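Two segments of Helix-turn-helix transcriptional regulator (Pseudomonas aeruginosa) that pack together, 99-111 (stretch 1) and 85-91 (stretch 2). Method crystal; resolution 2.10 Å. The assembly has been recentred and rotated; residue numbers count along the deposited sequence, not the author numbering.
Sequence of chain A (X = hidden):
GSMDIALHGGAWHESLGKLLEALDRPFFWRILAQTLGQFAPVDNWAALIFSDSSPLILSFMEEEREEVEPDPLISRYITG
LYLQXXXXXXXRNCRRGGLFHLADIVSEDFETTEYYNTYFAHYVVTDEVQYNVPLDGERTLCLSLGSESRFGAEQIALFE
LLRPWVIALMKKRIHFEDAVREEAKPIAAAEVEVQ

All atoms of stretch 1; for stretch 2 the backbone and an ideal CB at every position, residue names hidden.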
# COMPACT_ATOMS: atom_id res chain seq x y z
N LEU A 99 3.86 -5.92 18.19
CA LEU A 99 4.63 -7.03 17.65
C LEU A 99 5.00 -7.93 18.82
O LEU A 99 5.65 -7.47 19.75
CB LEU A 99 5.89 -6.55 16.93
CG LEU A 99 6.79 -7.68 16.43
CD1 LEU A 99 6.11 -8.50 15.28
CD2 LEU A 99 8.12 -7.10 15.99
N PHE A 100 4.59 -9.19 18.76
CA PHE A 100 4.77 -10.08 19.90
C PHE A 100 5.62 -11.29 19.50
O PHE A 100 5.43 -11.86 18.43
CB PHE A 100 3.40 -10.51 20.47
CG PHE A 100 2.62 -9.36 21.07
CD1 PHE A 100 2.92 -8.88 22.34
CD2 PHE A 100 1.62 -8.74 20.35
CE1 PHE A 100 2.21 -7.81 22.89
CE2 PHE A 100 0.91 -7.66 20.89
CZ PHE A 100 1.19 -7.21 22.15
N HIS A 101 6.54 -11.66 20.39
CA HIS A 101 7.42 -12.81 20.23
C HIS A 101 7.04 -13.86 21.28
O HIS A 101 6.88 -13.53 22.46
CB HIS A 101 8.89 -12.39 20.39
CG HIS A 101 9.88 -13.44 19.98
ND1 HIS A 101 11.21 -13.37 20.32
CD2 HIS A 101 9.73 -14.58 19.26
CE1 HIS A 101 11.85 -14.42 19.83
NE2 HIS A 101 10.97 -15.17 19.18
N LEU A 102 6.90 -15.11 20.84
CA LEU A 102 6.38 -16.20 21.66
C LEU A 102 6.93 -16.21 23.10
O LEU A 102 6.16 -16.19 24.07
CB LEU A 102 6.70 -17.54 20.97
CG LEU A 102 6.25 -18.77 21.78
CD1 LEU A 102 4.71 -18.81 21.88
CD2 LEU A 102 6.80 -20.04 21.15
N ALA A 103 8.26 -16.23 23.24
CA ALA A 103 8.88 -16.36 24.56
C ALA A 103 8.45 -15.27 25.53
O ALA A 103 8.42 -15.50 26.75
CB ALA A 103 10.40 -16.37 24.43
N ASP A 104 8.10 -14.08 25.03
CA ASP A 104 7.72 -12.97 25.91
C ASP A 104 6.29 -13.08 26.46
O ASP A 104 5.95 -12.33 27.39
CB ASP A 104 7.87 -11.63 25.17
CG ASP A 104 9.33 -11.30 24.82
OD1 ASP A 104 10.24 -11.73 25.54
OD2 ASP A 104 9.55 -10.59 23.81
N ILE A 105 5.44 -13.96 25.93
CA ILE A 105 4.01 -13.92 26.21
C ILE A 105 3.44 -15.23 26.73
O ILE A 105 2.24 -15.31 26.99
CB ILE A 105 3.20 -13.48 24.97
CG1 ILE A 105 3.25 -14.59 23.90
CG2 ILE A 105 3.72 -12.13 24.44
CD1 ILE A 105 2.32 -14.33 22.72
N VAL A 106 4.24 -16.26 26.87
CA VAL A 106 3.70 -17.54 27.34
C VAL A 106 3.51 -17.52 28.86
O VAL A 106 4.18 -16.79 29.60
CB VAL A 106 4.62 -18.70 26.91
CG1 VAL A 106 4.48 -18.96 25.43
CG2 VAL A 106 6.08 -18.41 27.26
N SER A 107 2.56 -18.33 29.31
CA SER A 107 2.51 -18.75 30.71
C SER A 107 3.53 -19.86 30.93
O SER A 107 4.11 -20.40 29.98
CB SER A 107 1.11 -19.25 31.07
OG SER A 107 0.11 -18.35 30.63
N GLU A 108 3.73 -20.23 32.19
CA GLU A 108 4.68 -21.29 32.49
C GLU A 108 4.15 -22.67 32.12
O GLU A 108 4.93 -23.53 31.69
CB GLU A 108 5.08 -21.24 33.97
CG GLU A 108 6.09 -20.15 34.29
CD GLU A 108 7.53 -20.60 34.06
OE1 GLU A 108 8.46 -19.96 34.60
OE2 GLU A 108 7.73 -21.62 33.35
N ASP A 109 2.84 -22.89 32.24
CA ASP A 109 2.21 -24.14 31.84
C ASP A 109 1.84 -24.17 30.36
O ASP A 109 0.98 -24.97 29.96
CB ASP A 109 0.96 -24.41 32.70
CG ASP A 109 -0.17 -23.44 32.40
OD1 ASP A 109 -1.33 -23.76 32.77
OD2 ASP A 109 0.07 -22.37 31.81
N PHE A 110 2.45 -23.31 29.54
CA PHE A 110 2.18 -23.33 28.10
C PHE A 110 2.47 -24.71 27.51
O PHE A 110 1.64 -25.27 26.78
CB PHE A 110 3.00 -22.25 27.39
CG PHE A 110 2.97 -22.35 25.88
CD1 PHE A 110 1.77 -22.30 25.18
CD2 PHE A 110 4.15 -22.50 25.15
CE1 PHE A 110 1.74 -22.38 23.79
CE2 PHE A 110 4.13 -22.58 23.77
CZ PHE A 110 2.92 -22.53 23.08
N GLU A 111 3.62 -25.28 27.85
CA GLU A 111 4.05 -26.54 27.25
C GLU A 111 3.20 -27.73 27.71
O GLU A 111 3.35 -28.82 27.15
CB GLU A 111 5.52 -26.78 27.58
CG GLU A 111 6.40 -25.58 27.27
CD GLU A 111 7.56 -25.92 26.36
OE1 GLU A 111 7.73 -27.11 26.02
OE2 GLU A 111 8.31 -24.99 25.99
N UNK A 85 -4.11 -20.46 23.02
CA UNK A 85 -3.06 -19.88 22.20
C UNK A 85 -2.58 -18.61 22.88
O UNK A 85 -3.35 -17.65 23.02
CB UNK A 85 -3.55 -19.60 20.78
N UNK A 86 -1.32 -18.56 23.33
CA UNK A 86 -0.81 -17.33 23.97
C UNK A 86 -1.00 -16.09 23.11
O UNK A 86 -1.16 -14.98 23.65
CB UNK A 86 0.68 -17.49 24.30
N UNK A 87 -1.06 -16.24 21.79
CA UNK A 87 -1.25 -15.07 20.94
C UNK A 87 -2.70 -14.59 20.94
O UNK A 87 -2.95 -13.40 20.73
CB UNK A 87 -0.81 -15.39 19.51
N UNK A 88 -3.66 -15.49 21.18
CA UNK A 88 -5.03 -15.01 21.39
C UNK A 88 -5.13 -14.25 22.70
O UNK A 88 -5.74 -13.18 22.77
CB UNK A 88 -6.02 -16.18 21.38
N UNK A 89 -4.54 -14.79 23.77
CA UNK A 89 -4.66 -14.16 25.07
C UNK A 89 -4.03 -12.77 25.08
O UNK A 89 -4.56 -11.84 25.70
CB UNK A 89 -4.01 -15.04 26.14
N UNK A 90 -2.89 -12.60 24.41
CA UNK A 90 -2.25 -11.29 24.35
C UNK A 90 -3.13 -10.30 23.57
O UNK A 90 -3.13 -9.09 23.86
CB UNK A 90 -0.87 -11.40 23.70
N UNK A 91 -3.91 -10.78 22.60
CA UNK A 91 -4.83 -9.88 21.91
C UNK A 91 -5.92 -9.36 22.83
O UNK A 91 -6.47 -8.28 22.60
CB UNK A 91 -5.46 -10.59 20.71

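Position 85 lies just before the helix, with phi/psi of -78/115 and CA-to-CB pointing away from stretch 1; its ideal CB has nothing of that stretch within 5.5 Å. The backbone N of position 87 lacks a helical partner, so a short acceptor such as Asp, Asn, Ser or Thr would suit this N-cap site. The deposited residue is Asp-85, whose OD1 accepts from the backbone N of position 87 at 2.8 Å with an N-H...acceptor angle of 157°, a capping bond.

Position 86 opens the helix and points toward stretch 1. Its ideal CB is 3.8 Å from Ile-105 O, 4.2 Å from Val-106 CG1 and 4.9 Å from Leu-102 CD1, a largely apolar setting that favours a compact hydrophobic group. At -53/-27 in the first turn proline is also possible, since no helical bond is required of its nitrogen; Ala or Val would serve too. It is Pro-86. Its CG lies 4.0 Å from both Leu-102 CD1 and Val-106 CG1, and its CD is 3.5 Å from Phe-110 CE1. Its carbonyl also works: water 1 donates to Pro-86 O (2.9 Å) and to Ile-105 O (2.8 Å), bridging two acceptors that cannot bond each other.

At position 87 CA-to-CB points sideways, and the ideal CB is 4.6 Å from Ile-105 CD1. A long apolar side chain could reach past this methyl toward Phe-100 and Leu-102; Leu, Met or an aromatic would suit. Phe-87, with chi1 -74° (m), does so. Ile-105 CD1 sits over its ring face, 3.5 Å from the centroid and 12° off the normal, a CH-pi contact. Phe-100 O approaches the ring edge, 3.6 Å from Phe-87 CE1, while Leu-102 CD1 packs 3.8 Å from Phe-87 CE2.

Position 88 is out of reach, so stretch 1 sets no preference; it is Tyr-88.

Position 89 points toward stretch 1, yet its ideal CB finds nothing within 5.5 Å. A polar or flexible residue is plausible. Gln-89 (chi1 and chi2 both m) leads its end away.

Position 90 points toward stretch 1, its ideal CB 4.4 Å from Ile-105 CD1 and 4.8 Å from Phe-100 CD1. Val, Ile, Leu or Ala would suit this apolar site. Val-90 places CG2 over the Phe-100 ring face, 3.9 Å from the centroid and 23° off the normal; the same CG2 lies 4.0 Å from Ile-105 CG2.

Position 91 points away, leaving small or polar choices open. Ser-91 OG donates to Tyr-88 O at 2.6 Å, one turn back.

Stretch 2, residues 85-91: DPFYQVS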
# COMPACT_ATOMS: atom_id res chain seq x y z
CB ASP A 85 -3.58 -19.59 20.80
CG ASP A 85 -2.51 -19.01 19.85
OD1 ASP A 85 -1.43 -18.61 20.32
OD2 ASP A 85 -2.80 -18.91 18.65
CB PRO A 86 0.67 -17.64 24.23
CG PRO A 86 1.00 -18.85 23.40
CD PRO A 86 -0.29 -19.61 23.22
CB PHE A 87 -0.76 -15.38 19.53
CG PHE A 87 0.74 -15.40 19.42
CD1 PHE A 87 1.44 -14.21 19.28
CD2 PHE A 87 1.45 -16.59 19.51
CE1 PHE A 87 2.84 -14.21 19.20
CE2 PHE A 87 2.86 -16.59 19.44
CZ PHE A 87 3.54 -15.40 19.28
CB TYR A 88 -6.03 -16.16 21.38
CG TYR A 88 -7.34 -15.76 22.04
CD1 TYR A 88 -8.23 -14.90 21.39
CD2 TYR A 88 -7.66 -16.17 23.32
CE1 TYR A 88 -9.42 -14.51 21.97
CE2 TYR A 88 -8.87 -15.78 23.94
CZ TYR A 88 -9.74 -14.94 23.24
OH TYR A 88 -10.92 -14.52 23.79
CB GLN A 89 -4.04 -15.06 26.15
CG GLN A 89 -4.84 -16.37 26.42
CD GLN A 89 -6.25 -16.15 27.02
OE1 GLN A 89 -6.56 -15.08 27.56
NE2 GLN A 89 -7.11 -17.18 26.93
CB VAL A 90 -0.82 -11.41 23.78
CG1 VAL A 90 -0.83 -11.32 22.26
CG2 VAL A 90 0.13 -10.36 24.39
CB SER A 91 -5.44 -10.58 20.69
OG SER A 91 -6.55 -11.40 21.05
O HOH W 1 -0.37 -14.40 26.40
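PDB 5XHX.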